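Local coordinates for protein 47 KDA membrane antigen (Treponema pallidum, PDB 1O75) that binds penicillin and shows zinc-stimulated carboxypeptidase activity on synthetic depsipeptides, possibly limiting peptidoglycan cross-linking, at residues B[101-113]-B[121-133]. The protein carries 2 engineered substitutions. Sequence-based numbering, arbitrary orientation. Where two conformers were deposited one is given.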
loop_
_atom_site.group_PDB
_atom_site.type_symbol
_atom_site.label_atom_id
_atom_site.label_comp_id
_atom_site.label_asym_id
_atom_site.label_seq_id
_atom_site.Cartn_x
_atom_site.Cartn_y
_atom_site.Cartn_z
ATOM N N VAL B 101 23.442 0.609 27.602
ATOM C CA VAL B 101 22.594 -0.212 28.449
ATOM C C VAL B 101 21.607 -0.963 27.555
ATOM O O VAL B 101 20.646 -0.385 27.049
ATOM C CB VAL B 101 21.839 0.656 29.486
ATOM C CG1 VAL B 101 20.991 -0.223 30.389
ATOM C CG2 VAL B 101 22.848 1.448 30.325
ATOM N N THR B 102 21.862 -2.252 27.354
ATOM C CA THR B 102 20.994 -3.053 26.505
ATOM C C THR B 102 20.388 -4.235 27.242
ATOM O O THR B 102 20.824 -4.615 28.325
ATOM C CB THR B 102 21.754 -3.570 25.284
ATOM O OG1 THR B 102 22.788 -4.468 25.711
ATOM C CG2 THR B 102 22.390 -2.408 24.518
ATOM N N LYS B 103 19.362 -4.813 26.648
ATOM C CA LYS B 103 18.694 -5.951 27.231
ATOM C C LYS B 103 18.216 -6.811 26.065
ATOM O O LYS B 103 17.854 -6.286 25.012
ATOM C CB LYS B 103 17.504 -5.478 28.058
ATOM C CG LYS B 103 16.883 -6.548 28.930
ATOM C CD LYS B 103 17.772 -6.894 30.137
ATOM C CE LYS B 103 17.828 -5.747 31.144
ATOM N NZ LYS B 103 18.435 -6.154 32.457
ATOM N N MET B 104 18.233 -8.126 26.252
ATOM C CA MET B 104 17.780 -9.049 25.221
ATOM C C MET B 104 16.716 -9.935 25.837
ATOM O O MET B 104 16.911 -10.504 26.905
ATOM C CB MET B 104 18.940 -9.909 24.708
ATOM C CG MET B 104 18.573 -10.785 23.510
ATOM S SD MET B 104 19.966 -11.737 22.875
ATOM C CE MET B 104 20.902 -10.457 22.047
ATOM N N VAL B 105 15.578 -10.039 25.168
ATOM C CA VAL B 105 14.490 -10.847 25.665
ATOM C C VAL B 105 13.897 -11.633 24.528
ATOM O O VAL B 105 14.145 -11.327 23.368
ATOM C CB VAL B 105 13.357 -9.955 26.257
ATOM C CG1 VAL B 105 13.893 -9.137 27.443
ATOM C CG2 VAL B 105 12.819 -9.007 25.175
ATOM N N ARG B 106 13.127 -12.652 24.872
ATOM C CA ARG B 106 12.428 -13.433 23.877
ATOM C C ARG B 106 11.104 -12.685 23.648
ATOM O O ARG B 106 10.526 -12.153 24.597
ATOM C CB ARG B 106 12.145 -14.844 24.407
ATOM C CG ARG B 106 13.406 -15.665 24.649
ATOM C CD ARG B 106 13.076 -17.126 24.950
ATOM N NE ARG B 106 12.589 -17.310 26.313
ATOM C CZ ARG B 106 13.341 -17.173 27.402
ATOM N NH1 ARG B 106 14.628 -16.856 27.296
ATOM N NH2 ARG B 106 12.804 -17.346 28.604
ATOM N N ALA B 107 10.643 -12.630 22.398
ATOM C CA ALA B 107 9.372 -11.981 22.071
ATOM C C ALA B 107 8.503 -13.106 21.551
ATOM O O ALA B 107 8.836 -13.761 20.543
ATOM C CB ALA B 107 9.575 -10.896 20.995
ATOM N N SER B 108 7.391 -13.357 22.223
ATOM C CA SER B 108 6.538 -14.467 21.821
ATOM C C SER B 108 5.109 -14.206 22.246
ATOM O O SER B 108 4.867 -13.701 23.347
ATOM C CB SER B 108 7.067 -15.762 22.470
ATOM O OG SER B 108 6.347 -16.913 22.059
ATOM N N ALA B 109 4.158 -14.523 21.379
ATOM C CA ALA B 109 2.774 -14.322 21.728
ATOM C C ALA B 109 1.975 -15.430 21.089
ATOM O O ALA B 109 2.412 -16.010 20.096
ATOM C CB ALA B 109 2.284 -12.956 21.235
ATOM N N SER B 110 0.822 -15.739 21.678
ATOM C CA SER B 110 -0.061 -16.764 21.160
ATOM C C SER B 110 -1.266 -16.066 20.544
ATOM O O SER B 110 -2.092 -15.470 21.250
ATOM C CB SER B 110 -0.503 -17.708 22.276
ATOM O OG SER B 110 0.638 -18.321 22.867
ATOM N N PHE B 111 -1.361 -16.152 19.222
ATOM C CA PHE B 111 -2.441 -15.525 18.478
ATOM C C PHE B 111 -3.799 -16.128 18.816
ATOM O O PHE B 111 -3.966 -17.347 18.785
ATOM C CB PHE B 111 -2.197 -15.669 16.969
ATOM C CG PHE B 111 -3.342 -15.183 16.131
ATOM C CD1 PHE B 111 -3.606 -13.819 16.019
ATOM C CD2 PHE B 111 -4.177 -16.090 15.487
ATOM C CE1 PHE B 111 -4.695 -13.366 15.271
ATOM C CE2 PHE B 111 -5.264 -15.660 14.742
ATOM C CZ PHE B 111 -5.529 -14.287 14.631
ATOM N N GLN B 112 -4.770 -15.268 19.110
ATOM C CA GLN B 112 -6.128 -15.719 19.439
ATOM C C GLN B 112 -7.086 -15.437 18.282
ATOM O O GLN B 112 -7.772 -16.339 17.813
ATOM C CB GLN B 112 -6.658 -15.029 20.717
ATOM C CG GLN B 112 -5.886 -15.360 21.993
ATOM C CD GLN B 112 -5.691 -16.864 22.207
ATOM O OE1 GLN B 112 -4.561 -17.370 22.165
ATOM N NE2 GLN B 112 -6.789 -17.584 22.433
ATOM N N ASP B 113 -7.136 -14.194 17.813
ATOM C CA ASP B 113 -8.024 -13.863 16.705
ATOM C C ASP B 113 -7.916 -12.411 16.260
ATOM O O ASP B 113 -7.258 -11.589 16.908
ATOM C CB ASP B 113 -9.477 -14.155 17.105
ATOM C CG ASP B 113 -9.867 -13.473 18.414
ATOM O OD1 ASP B 113 -10.048 -12.237 18.408
ATOM O OD2 ASP B 113 -9.980 -14.165 19.457
ATOM N N LYS B 121 -5.666 -9.855 18.502
ATOM C CA LYS B 121 -5.805 -10.216 19.905
ATOM C C LYS B 121 -4.914 -11.420 20.153
ATOM O O LYS B 121 -4.870 -12.355 19.338
ATOM C CB LYS B 121 -7.268 -10.548 20.211
ATOM C CG LYS B 121 -8.208 -9.421 19.758
ATOM C CD LYS B 121 -7.740 -8.096 20.373
ATOM C CE LYS B 121 -8.279 -6.849 19.659
ATOM N NZ LYS B 121 -9.763 -6.823 19.541
ATOM N N PHE B 122 -4.212 -11.410 21.275
ATOM C CA PHE B 122 -3.309 -12.509 21.562
ATOM C C PHE B 122 -3.022 -12.519 23.042
ATOM O O PHE B 122 -3.404 -11.591 23.755
ATOM C CB PHE B 122 -2.000 -12.283 20.794
ATOM C CG PHE B 122 -1.359 -10.947 21.080
ATOM C CD1 PHE B 122 -0.585 -10.754 22.222
ATOM C CD2 PHE B 122 -1.565 -9.867 20.234
ATOM C CE1 PHE B 122 -0.028 -9.498 22.515
ATOM C CE2 PHE B 122 -1.012 -8.612 20.522
ATOM C CZ PHE B 122 -0.245 -8.430 21.664
ATOM N N GLU B 123 -2.366 -13.570 23.516
ATOM C CA GLU B 123 -1.990 -13.588 24.913
ATOM C C GLU B 123 -0.511 -13.828 25.039
ATOM O O GLU B 123 0.134 -14.345 24.117
ATOM C CB GLU B 123 -2.790 -14.611 25.717
ATOM C CG GLU B 123 -2.960 -15.973 25.136
ATOM C CD GLU B 123 -3.938 -16.788 25.976
ATOM O OE1 GLU B 123 -3.662 -16.966 27.182
ATOM O OE2 GLU B 123 -4.981 -17.236 25.444
ATOM N N ALA B 124 0.021 -13.414 26.181
ATOM C CA ALA B 124 1.432 -13.524 26.486
ATOM C C ALA B 124 1.844 -14.960 26.667
ATOM O O ALA B 124 1.008 -15.848 26.836
ATOM C CB ALA B 124 1.770 -12.717 27.750
ATOM N N VAL B 125 3.156 -15.162 26.640
ATOM C CA VAL B 125 3.755 -16.470 26.784
ATOM C C VAL B 125 4.803 -16.410 27.890
ATOM O O VAL B 125 5.656 -15.518 27.919
ATOM C CB VAL B 125 4.445 -16.917 25.458
ATOM C CG1 VAL B 125 5.292 -18.166 25.701
ATOM C CG2 VAL B 125 3.396 -17.206 24.392
ATOM N N GLU B 126 4.717 -17.371 28.801
ATOM C CA GLU B 126 5.636 -17.479 29.923
ATOM C C GLU B 126 7.096 -17.368 29.483
ATOM O O GLU B 126 7.532 -18.081 28.577
ATOM C CB GLU B 126 5.408 -18.835 30.603
ATOM C CG GLU B 126 6.451 -19.230 31.636
ATOM C CD GLU B 126 6.451 -18.312 32.840
ATOM O OE1 GLU B 126 5.342 -17.948 33.297
ATOM O OE2 GLU B 126 7.552 -17.969 33.333
ATOM N N GLY B 127 7.847 -16.472 30.114
ATOM C CA GLY B 127 9.259 -16.339 29.788
ATOM C C GLY B 127 9.606 -15.398 28.652
ATOM O O GLY B 127 10.776 -15.259 28.279
ATOM N N ALA B 128 8.603 -14.726 28.104
ATOM C CA ALA B 128 8.869 -13.812 27.001
ATOM C C ALA B 128 7.945 -12.606 27.033
ATOM O O ALA B 128 6.878 -12.666 27.633
ATOM C CB ALA B 128 8.681 -14.558 25.676
ATOM N N VAL B 129 8.348 -11.522 26.380
ATOM C CA VAL B 129 7.481 -10.355 26.305
ATOM C C VAL B 129 6.600 -10.520 25.081
ATOM O O VAL B 129 6.931 -11.297 24.165
ATOM C CB VAL B 129 8.266 -9.048 26.165
ATOM C CG1 VAL B 129 9.232 -8.904 27.332
ATOM C CG2 VAL B 129 9.007 -9.002 24.833
ATOM N N ALA B 130 5.470 -9.824 25.079
ATOM C CA ALA B 130 4.549 -9.856 23.955
ATOM C C ALA B 130 4.583 -8.452 23.374
ATOM O O ALA B 130 4.097 -7.497 23.996
ATOM C CB ALA B 130 3.147 -10.214 24.414
ATOM N N LEU B 131 5.184 -8.314 22.193
ATOM C CA LEU B 131 5.292 -7.015 21.550
ATOM C C LEU B 131 3.910 -6.551 21.099
ATOM O O LEU B 131 3.025 -7.371 20.819
ATOM C CB LEU B 131 6.231 -7.101 20.336
ATOM C CG LEU B 131 7.657 -7.591 20.662
ATOM C CD1 LEU B 131 8.522 -7.634 19.383
ATOM C CD2 LEU B 131 8.297 -6.638 21.681
ATOM N N ALA B 132 3.724 -5.235 21.041
ATOM C CA ALA B 132 2.459 -4.658 20.587
ATOM C C ALA B 132 2.590 -4.428 19.095
ATOM O O ALA B 132 3.695 -4.318 18.581
ATOM C CB ALA B 132 2.197 -3.310 21.283
ATOM N N ASP B 133 1.462 -4.326 18.412
ATOM C CA ASP B 133 1.454 -4.106 16.975
ATOM C C ASP B 133 2.285 -2.870 16.669
ATOM O O ASP B 133 2.132 -1.850 17.333
ATOM C CB ASP B 133 0.009 -3.909 16.497
ATOM C CG ASP B 133 -0.157 -4.133 15.005
ATOM O OD1 ASP B 133 0.803 -3.916 14.238
ATOM O OD2 ASP B 133 -1.266 -4.509 14.596
HETATM O O HOH W 1 12.454 -13.531 27.717
HETATM O O HOH W 2 4.674 -13.080 25.992
HETATM O O HOH W 3 0.336 -17.949 25.595
#
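Lys121 meets Asp113 and Gln112 where two antiparallel strands pair. Lys121 N donates to Asp113 O (2.8 Å), while Lys121 O takes two amides from the same face of its plane, Gln112 N at 2.9 Å and Asp113 N at 3.3 Å. Two residues thus face one, a classic beta bulge that shifts the register by a residue. Lysine suits this partly exposed place because its methylenes can lie along Asp113, Lys121 CG 3.6 Å from Asp113 OD1, while the bent chain carries the ammonium on to Asp117 in a long, weak ion pair. Ser110 and Glu123 continue the pairing through reciprocal backbone bonds.

Further along segment 121-133, a type II turn runs from Val125 to Ala128. Gly127 fits its third position, where phi is 88°. After the turn the backbone meets segment 101-113 again: Val129 N donates to Arg106 O (2.9 Å), and Ser108 N to Val129 O (2.9 Å). Small side chains permit close approach, Ser108 CB lying 3.8 Å from Ala128 CB. The hydroxyl of Ser108, swung opposite the backbone N (chi1 -176°), packs beside Val125 and hydrogen-bonds Lys156. The Arg106 guanidinium has Gly127 O over one face, too poorly angled for a hydrogen bond; a water instead bridges Arg106 N and that carbonyl. Val129 adds an apolar contact, CG2 to Val105 CG2 at 3.8 Å, the two side chains crossing at about a right angle; Val105 also touches Phe138.

Strand 101-114 thus pairs with strand 120-124 as a bulged beta hairpin and, past the turn, through a single Ala107-Val129 bridge, at one margin of the large mixed sheet.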